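Local coordinates for protein formimidoylglutamase (Bacillus subtilis, PDB 3M1R) that hydrolyses N-formimidoyl-L-glutamate to L-glutamate and formamide, a step of histidine degradation, with a two-metal centre of the arginase family that naturally holds manganese, at residues T63-S72 with D299-L310; V244-H253 with A259-L270. One frame throughout, in Å; residues are numbered along the deposited sequence.

Contact 1 (T63-S72 with D299-L310); sequences TIRQALKHSS and DMTSRAAAHVLL
I64 and A67 of helix 60-69 pack against S302, A305 and A306 of helix 300-318, two helices that cross on the parallel sheet of the arginase α/β fold. Over these segments the axes come within 8.0 Å at a crossing angle of -64°, a close approach allowed by the alanines at the crossing. I64 is a knob in the hole formed by S302, A305, A306 and L309, its CD1 3.8 Å from A305 CB, while CG2, anti to the backbone N, meets L309 CD2, the two side chains roughly perpendicular. A67 CB and A306 CB face each other at 3.8 Å. L68 and L310 run antiparallel alongside each other, and beyond them S71 CB rests on L310 CD1. I64 and L309 also reach L126 of the sheet. Polar links gather at the N-terminal end of helix 300-318. A water donates to both T63 O and D299 OD2; the other carboxylate oxygen, D299 OD1, takes R303 NE in a 2.7 Å salt bridge. OD1 lies in the guanidinium plane, while NE comes in on its syn side, tilted 28° from the carboxylate plane. Nearer the start of segment 63-72, the hydroxyls of T63 and S302 share a hydrogen bond, OG1 to OG, of 2.7 Å.

Contact 2 (V244-H253 with A259-L270); sequences VDMDVLDQSH and AIGPGGLYTDEL. With CA (calcium ion), chain B; CA (calcium ion), chain C; PEG (di(hydroxyethyl)ether), chain E.
D250 turns its carboxylate back into the loop that faces it: OD1 is used on the backbone of that loop, OD2 on S252 of its own segment. OD1 takes G264 N at 3.2 Å through its anti lone pair, almost straight at 175°, plus a weak bond from G263 N; OD2 accepts S252 N and S252 OG from opposite faces of the carboxylate plane, the former closing an Asx turn. Next to it L249 and L265 form a single beta bridge, with D250 N to L265 O at 2.8 Å and L265 N to V248 O at 3.0 Å. G264 CA runs 3.6 Å from V248 O. This is the strand-to-helix connection of a β-α-β unit, running from strand 239-245 to helix 267-278, and at the strand end it carries metal ligands: D245 OD2 bridges the two calcium ions, and D247 grips one with both oxygens, a site completed by D153 and H155. At the start of helix 267-278, L249 CD2 touches both T267 CA and L270 CD2. The aromatic pair is oblique, planes at 48°: Y266 lays CB over the H253 face, 3.8 Å from the ring centroid. Q251 runs extended past G261, and its NE2 hydrogen-bonds M300 O of a neighbouring subunit.

M246 joins the two contacts, whose centres lie 16 Å apart. Its CE packs 3.6 Å from A304 CB and equally close to A305 N, so the turn that follows strand 239-245 in contact 2 leans on the helix 300-318 of contact 1. A second touch comes from M300 CE, 3.7 Å from S252 O. Contact 2 carries the metal ligands D245 and D247 itself, whereas contact 1 lies farther from the centre: the A305 side chain is about 10 Å from that of D245 and about 14 Å from a calcium ion. The two also meet between subunits, where R303 NH2 of contact 1 hydrogen-bonds I260 O of a neighbouring subunit.

Contact 1 (T63-S72 with D299-L310)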
# COMPACT_ATOMS: atom_id res chain seq x y z
N THR D 63 -18.48 -4.76 2.60
CA THR D 63 -17.79 -4.76 1.32
C THR D 63 -18.40 -5.74 0.34
O THR D 63 -18.44 -5.46 -0.85
CB THR D 63 -16.27 -5.01 1.43
OG1 THR D 63 -16.01 -6.31 1.98
CG2 THR D 63 -15.64 -3.93 2.30
N ILE D 64 -18.89 -6.87 0.82
CA ILE D 64 -19.61 -7.78 -0.07
C ILE D 64 -20.91 -7.12 -0.55
O ILE D 64 -21.30 -7.28 -1.70
CB ILE D 64 -19.92 -9.15 0.58
CG1 ILE D 64 -18.61 -9.88 0.94
CG2 ILE D 64 -20.80 -10.01 -0.37
CD1 ILE D 64 -18.78 -11.10 1.87
N ARG D 65 -21.58 -6.37 0.32
CA ARG D 65 -22.83 -5.69 -0.12
C ARG D 65 -22.49 -4.69 -1.20
O ARG D 65 -23.20 -4.57 -2.18
CB ARG D 65 -23.51 -4.96 1.04
CG ARG D 65 -24.33 -5.82 2.03
CD ARG D 65 -25.00 -4.92 3.08
NE ARG D 65 -25.97 -5.63 3.92
CZ ARG D 65 -25.71 -6.10 5.13
NH1 ARG D 65 -24.50 -5.95 5.67
NH2 ARG D 65 -26.65 -6.73 5.82
N GLN D 66 -21.38 -3.99 -1.02
CA GLN D 66 -21.01 -2.95 -1.96
C GLN D 66 -20.70 -3.57 -3.31
O GLN D 66 -21.12 -3.05 -4.34
CB GLN D 66 -19.83 -2.16 -1.42
CG GLN D 66 -19.86 -0.68 -1.75
CD GLN D 66 -18.57 0.03 -1.36
OE1 GLN D 66 -17.73 -0.52 -0.64
NE2 GLN D 66 -18.39 1.25 -1.84
N ALA D 67 -19.96 -4.69 -3.32
CA ALA D 67 -19.63 -5.38 -4.57
C ALA D 67 -20.90 -5.90 -5.22
O ALA D 67 -21.07 -5.81 -6.45
CB ALA D 67 -18.67 -6.53 -4.33
N LEU D 68 -21.80 -6.42 -4.41
CA LEU D 68 -23.05 -6.97 -4.92
C LEU D 68 -23.90 -5.85 -5.54
O LEU D 68 -24.29 -5.94 -6.69
CB LEU D 68 -23.83 -7.71 -3.83
CG LEU D 68 -25.14 -8.36 -4.29
CD1 LEU D 68 -24.82 -9.48 -5.26
CD2 LEU D 68 -25.92 -8.92 -3.11
N LYS D 69 -24.11 -4.77 -4.80
CA LYS D 69 -24.98 -3.69 -5.28
C LYS D 69 -24.46 -3.10 -6.58
O LYS D 69 -25.24 -2.54 -7.36
CB LYS D 69 -25.12 -2.57 -4.24
CG LYS D 69 -26.04 -2.91 -3.07
CD LYS D 69 -25.93 -1.84 -1.98
CE LYS D 69 -26.95 -2.07 -0.89
NZ LYS D 69 -26.78 -1.03 0.16
N HIS D 70 -23.17 -3.21 -6.82
CA HIS D 70 -22.62 -2.61 -8.02
C HIS D 70 -22.58 -3.56 -9.21
O HIS D 70 -22.23 -3.14 -10.31
CB HIS D 70 -21.27 -1.93 -7.76
CG HIS D 70 -21.41 -0.60 -7.07
ND1 HIS D 70 -21.35 -0.46 -5.70
CD2 HIS D 70 -21.62 0.64 -7.57
CE1 HIS D 70 -21.50 0.81 -5.38
NE2 HIS D 70 -21.67 1.50 -6.49
N SER D 71 -22.99 -4.80 -9.01
CA SER D 71 -23.07 -5.77 -10.10
C SER D 71 -24.40 -5.65 -10.83
O SER D 71 -25.42 -5.30 -10.22
CB SER D 71 -22.95 -7.20 -9.58
OG SER D 71 -21.76 -7.39 -8.82
N SER D 72 -24.39 -5.93 -12.12
CA SER D 72 -25.61 -6.12 -12.87
C SER D 72 -26.37 -7.29 -12.29
O SER D 72 -25.78 -8.32 -11.94
CB SER D 72 -25.32 -6.40 -14.35
OG SER D 72 -26.46 -6.94 -15.00
N ASP D 299 -10.83 -5.01 -3.84
CA ASP D 299 -11.87 -5.79 -3.16
C ASP D 299 -12.18 -7.09 -3.92
O ASP D 299 -13.32 -7.55 -3.92
CB ASP D 299 -13.16 -4.97 -2.95
CG ASP D 299 -13.82 -4.55 -4.28
OD1 ASP D 299 -13.14 -4.56 -5.33
OD2 ASP D 299 -15.02 -4.19 -4.27
N MSE D 300 -11.15 -7.65 -4.53
CA MSE D 300 -11.26 -8.85 -5.35
C MSE D 300 -12.02 -9.96 -4.69
O MSE D 300 -12.77 -10.66 -5.34
CB MSE D 300 -9.88 -9.42 -5.65
CG MSE D 300 -9.17 -8.79 -6.83
SE MSE D 300 -7.36 -9.54 -7.00
CE MSE D 300 -7.84 -11.42 -7.22
N THR D 301 -11.76 -10.16 -3.40
CA THR D 301 -12.32 -11.29 -2.69
C THR D 301 -13.76 -11.01 -2.30
O THR D 301 -14.58 -11.92 -2.27
CB THR D 301 -11.45 -11.71 -1.47
OG1 THR D 301 -10.08 -11.84 -1.88
CG2 THR D 301 -11.93 -13.06 -0.95
N SER D 302 -14.09 -9.75 -2.05
CA SER D 302 -15.47 -9.37 -1.82
C SER D 302 -16.25 -9.46 -3.15
O SER D 302 -17.42 -9.83 -3.14
CB SER D 302 -15.58 -7.98 -1.18
OG SER D 302 -15.02 -7.97 0.13
N ARG D 303 -15.61 -9.15 -4.28
CA ARG D 303 -16.30 -9.30 -5.58
C ARG D 303 -16.57 -10.78 -5.87
O ARG D 303 -17.67 -11.14 -6.31
CB ARG D 303 -15.51 -8.68 -6.75
CG ARG D 303 -15.47 -7.15 -6.77
CD ARG D 303 -14.47 -6.58 -7.76
NE ARG D 303 -14.42 -5.12 -7.69
CZ ARG D 303 -14.85 -4.30 -8.65
NH1 ARG D 303 -14.80 -2.99 -8.49
NH2 ARG D 303 -15.33 -4.79 -9.78
N ALA D 304 -15.56 -11.63 -5.63
CA ALA D 304 -15.70 -13.08 -5.77
C ALA D 304 -16.86 -13.59 -4.92
O ALA D 304 -17.67 -14.41 -5.37
CB ALA D 304 -14.42 -13.77 -5.36
N ALA D 305 -16.95 -13.09 -3.70
CA ALA D 305 -18.04 -13.44 -2.79
C ALA D 305 -19.40 -12.97 -3.34
O ALA D 305 -20.39 -13.72 -3.33
CB ALA D 305 -17.79 -12.86 -1.40
N ALA D 306 -19.46 -11.74 -3.84
CA ALA D 306 -20.69 -11.22 -4.43
C ALA D 306 -21.14 -12.10 -5.60
O ALA D 306 -22.31 -12.36 -5.76
CB ALA D 306 -20.51 -9.77 -4.86
N HIS D 307 -20.18 -12.58 -6.39
CA HIS D 307 -20.53 -13.46 -7.50
C HIS D 307 -21.05 -14.82 -7.04
O HIS D 307 -21.88 -15.43 -7.70
CB HIS D 307 -19.38 -13.59 -8.49
CG HIS D 307 -19.35 -12.50 -9.51
ND1 HIS D 307 -19.06 -11.18 -9.19
CD2 HIS D 307 -19.58 -12.51 -10.85
CE1 HIS D 307 -19.11 -10.44 -10.28
NE2 HIS D 307 -19.42 -11.23 -11.30
N VAL D 308 -20.55 -15.30 -5.90
CA VAL D 308 -21.13 -16.49 -5.30
C VAL D 308 -22.62 -16.25 -5.00
O VAL D 308 -23.45 -17.14 -5.15
CB VAL D 308 -20.41 -16.90 -4.00
CG1 VAL D 308 -21.14 -18.02 -3.32
CG2 VAL D 308 -18.95 -17.27 -4.27
N LEU D 309 -22.94 -15.05 -4.54
CA LEU D 309 -24.32 -14.67 -4.24
C LEU D 309 -25.16 -14.65 -5.52
O LEU D 309 -26.24 -15.25 -5.58
CB LEU D 309 -24.36 -13.30 -3.56
CG LEU D 309 -24.57 -13.31 -2.04
CD1 LEU D 309 -24.35 -14.69 -1.45
CD2 LEU D 309 -23.70 -12.25 -1.34
N LEU D 310 -24.65 -13.98 -6.55
CA LEU D 310 -25.30 -13.94 -7.85
C LEU D 310 -25.56 -15.33 -8.41
O LEU D 310 -26.65 -15.58 -8.89
CB LEU D 310 -24.50 -13.09 -8.83
CG LEU D 310 -24.50 -11.60 -8.46
CD1 LEU D 310 -23.50 -10.81 -9.29
CD2 LEU D 310 -25.90 -11.01 -8.63
O HOH W 1 -16.51 -3.98 -2.18

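Contact 2 (V244-H253 with A259-L270)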
# COMPACT_ATOMS: atom_id res chain seq x y z
N VAL D 244 -20.05 -21.55 2.44
CA VAL D 244 -18.88 -21.26 1.65
C VAL D 244 -17.83 -20.51 2.46
O VAL D 244 -18.01 -19.36 2.84
CB VAL D 244 -19.21 -20.41 0.42
CG1 VAL D 244 -17.91 -20.16 -0.37
CG2 VAL D 244 -20.23 -21.13 -0.43
N ASP D 245 -16.72 -21.20 2.74
CA ASP D 245 -15.57 -20.59 3.37
C ASP D 245 -14.65 -20.22 2.22
O ASP D 245 -14.17 -21.08 1.50
CB ASP D 245 -14.91 -21.58 4.31
CG ASP D 245 -13.65 -21.02 4.98
OD1 ASP D 245 -12.98 -20.12 4.45
OD2 ASP D 245 -13.35 -21.50 6.08
N MSE D 246 -14.45 -18.93 2.03
CA MSE D 246 -13.78 -18.45 0.83
C MSE D 246 -12.34 -18.91 0.74
O MSE D 246 -11.75 -18.88 -0.33
CB MSE D 246 -13.89 -16.91 0.71
CG MSE D 246 -15.32 -16.42 0.44
SE MSE D 246 -16.09 -16.99 -1.29
CE MSE D 246 -15.03 -15.80 -2.44
N ASP D 247 -11.77 -19.38 1.85
CA ASP D 247 -10.38 -19.80 1.80
C ASP D 247 -10.21 -21.16 1.13
O ASP D 247 -9.08 -21.62 0.93
CB ASP D 247 -9.66 -19.71 3.15
CG ASP D 247 -10.16 -20.71 4.16
OD1 ASP D 247 -10.68 -21.79 3.75
OD2 ASP D 247 -10.03 -20.41 5.37
N VAL D 248 -11.32 -21.77 0.72
CA VAL D 248 -11.26 -22.93 -0.16
C VAL D 248 -10.63 -22.53 -1.51
O VAL D 248 -10.08 -23.35 -2.23
CB VAL D 248 -12.68 -23.51 -0.41
CG1 VAL D 248 -13.46 -22.65 -1.44
CG2 VAL D 248 -12.61 -24.94 -0.87
N LEU D 249 -10.73 -21.24 -1.84
CA LEU D 249 -10.18 -20.74 -3.09
C LEU D 249 -8.69 -20.58 -2.97
O LEU D 249 -8.17 -20.32 -1.90
CB LEU D 249 -10.79 -19.38 -3.46
CG LEU D 249 -12.27 -19.39 -3.83
CD1 LEU D 249 -12.85 -17.98 -3.74
CD2 LEU D 249 -12.50 -20.00 -5.23
N ASP D 250 -8.01 -20.76 -4.10
CA ASP D 250 -6.59 -20.57 -4.22
C ASP D 250 -6.20 -19.13 -3.92
O ASP D 250 -6.93 -18.19 -4.28
CB ASP D 250 -6.15 -20.92 -5.64
CG ASP D 250 -4.64 -20.96 -5.79
OD1 ASP D 250 -4.04 -22.02 -5.53
OD2 ASP D 250 -4.07 -19.93 -6.19
N GLN D 251 -5.04 -18.95 -3.28
CA GLN D 251 -4.65 -17.60 -2.88
C GLN D 251 -4.65 -16.63 -4.05
O GLN D 251 -4.97 -15.45 -3.88
CB GLN D 251 -3.31 -17.58 -2.12
CG GLN D 251 -2.11 -18.13 -2.87
CD GLN D 251 -0.86 -18.13 -2.00
OE1 GLN D 251 -0.93 -17.86 -0.80
NE2 GLN D 251 0.28 -18.43 -2.59
N SER D 252 -4.33 -17.10 -5.25
CA SER D 252 -4.32 -16.18 -6.39
C SER D 252 -5.71 -15.65 -6.75
O SER D 252 -5.83 -14.58 -7.35
CB SER D 252 -3.61 -16.79 -7.61
OG SER D 252 -4.28 -17.95 -8.09
N HIS D 253 -6.76 -16.38 -6.36
CA HIS D 253 -8.15 -16.00 -6.65
C HIS D 253 -8.84 -15.33 -5.46
O HIS D 253 -9.79 -14.57 -5.64
CB HIS D 253 -8.98 -17.23 -7.09
CG HIS D 253 -8.68 -17.69 -8.48
ND1 HIS D 253 -9.66 -17.84 -9.46
CD2 HIS D 253 -7.50 -18.00 -9.08
CE1 HIS D 253 -9.09 -18.24 -10.58
NE2 HIS D 253 -7.79 -18.33 -10.39
N ALA D 259 -6.44 -17.29 5.99
CA ALA D 259 -5.57 -18.44 5.72
C ALA D 259 -5.40 -18.69 4.22
O ALA D 259 -6.12 -19.49 3.65
CB ALA D 259 -6.08 -19.69 6.43
N ILE D 260 -4.45 -18.01 3.59
CA ILE D 260 -4.17 -18.19 2.16
C ILE D 260 -3.05 -19.22 1.96
O ILE D 260 -2.21 -19.41 2.83
CB ILE D 260 -3.72 -16.88 1.46
CG1 ILE D 260 -2.56 -16.25 2.22
CG2 ILE D 260 -4.87 -15.89 1.31
CD1 ILE D 260 -2.01 -15.02 1.53
N GLY D 261 -3.07 -19.85 0.79
CA GLY D 261 -2.04 -20.76 0.35
C GLY D 261 -2.37 -21.22 -1.05
O GLY D 261 -3.49 -21.02 -1.53
N PRO D 262 -1.41 -21.85 -1.73
CA PRO D 262 -1.61 -22.41 -3.07
C PRO D 262 -2.34 -23.75 -3.00
O PRO D 262 -2.48 -24.33 -1.92
CB PRO D 262 -0.17 -22.62 -3.55
CG PRO D 262 0.55 -23.03 -2.28
CD PRO D 262 -0.07 -22.18 -1.19
N GLY D 263 -2.84 -24.22 -4.14
CA GLY D 263 -3.47 -25.53 -4.24
C GLY D 263 -4.98 -25.57 -4.00
O GLY D 263 -5.51 -26.60 -3.61
N GLY D 264 -5.66 -24.46 -4.25
CA GLY D 264 -7.09 -24.39 -3.98
C GLY D 264 -7.97 -24.28 -5.21
O GLY D 264 -7.51 -24.33 -6.34
N LEU D 265 -9.27 -24.13 -4.97
CA LEU D 265 -10.25 -23.99 -6.04
C LEU D 265 -10.06 -22.67 -6.81
O LEU D 265 -9.54 -21.69 -6.27
CB LEU D 265 -11.66 -24.02 -5.45
CG LEU D 265 -12.31 -25.31 -4.99
CD1 LEU D 265 -13.78 -25.00 -4.65
CD2 LEU D 265 -12.23 -26.38 -6.09
N TYR D 266 -10.50 -22.63 -8.06
CA TYR D 266 -10.53 -21.36 -8.77
C TYR D 266 -11.97 -20.83 -8.75
O TYR D 266 -12.89 -21.62 -8.65
CB TYR D 266 -9.91 -21.52 -10.17
CG TYR D 266 -8.46 -22.02 -10.08
CD1 TYR D 266 -8.09 -23.27 -10.57
CD2 TYR D 266 -7.48 -21.25 -9.45
CE1 TYR D 266 -6.77 -23.73 -10.46
CE2 TYR D 266 -6.16 -21.70 -9.33
CZ TYR D 266 -5.81 -22.93 -9.84
OH TYR D 266 -4.51 -23.37 -9.72
N THR D 267 -12.17 -19.52 -8.78
CA THR D 267 -13.50 -18.97 -8.52
C THR D 267 -14.60 -19.47 -9.49
O THR D 267 -15.70 -19.77 -9.06
CB THR D 267 -13.51 -17.43 -8.48
OG1 THR D 267 -12.46 -16.97 -7.62
CG2 THR D 267 -14.84 -16.93 -7.92
N ASP D 268 -14.31 -19.55 -10.77
CA ASP D 268 -15.30 -20.00 -11.75
C ASP D 268 -15.77 -21.44 -11.46
O ASP D 268 -16.94 -21.77 -11.64
CB ASP D 268 -14.75 -19.86 -13.16
CG ASP D 268 -13.40 -20.52 -13.33
OD1 ASP D 268 -13.34 -21.76 -13.30
OD2 ASP D 268 -12.40 -19.78 -13.48
N GLU D 269 -14.84 -22.28 -11.02
CA GLU D 269 -15.16 -23.62 -10.52
C GLU D 269 -16.13 -23.55 -9.34
O GLU D 269 -17.10 -24.30 -9.28
CB GLU D 269 -13.88 -24.25 -10.00
CG GLU D 269 -13.49 -25.54 -10.63
CD GLU D 269 -12.22 -26.07 -10.00
OE1 GLU D 269 -11.36 -25.25 -9.59
OE2 GLU D 269 -12.10 -27.31 -9.89
N LEU D 270 -15.86 -22.67 -8.38
CA LEU D 270 -16.75 -22.51 -7.23
C LEU D 270 -18.11 -21.99 -7.67
O LEU D 270 -19.15 -22.50 -7.24
CB LEU D 270 -16.13 -21.57 -6.18
CG LEU D 270 -16.88 -21.26 -4.87
CD1 LEU D 270 -17.25 -22.53 -4.12
CD2 LEU D 270 -16.08 -20.27 -3.95
CA CA B . -11.03 -22.59 5.97
CA CA C . -12.51 -23.04 7.90
C1 PEG E . -4.04 -23.63 6.41
O1 PEG E . -4.09 -22.95 7.64
C2 PEG E . -3.19 -22.89 5.35
O2 PEG E . -3.96 -22.48 4.22
C3 PEG E . -5.01 -23.24 3.65
C4 PEG E . -6.32 -22.42 3.68
O4 PEG E . -6.72 -21.85 2.45
O HOH W 2 -9.05 -18.09 6.44
O HOH W 3 -5.80 -20.19 0.02
O HOH W 4 -11.44 -14.26 -7.96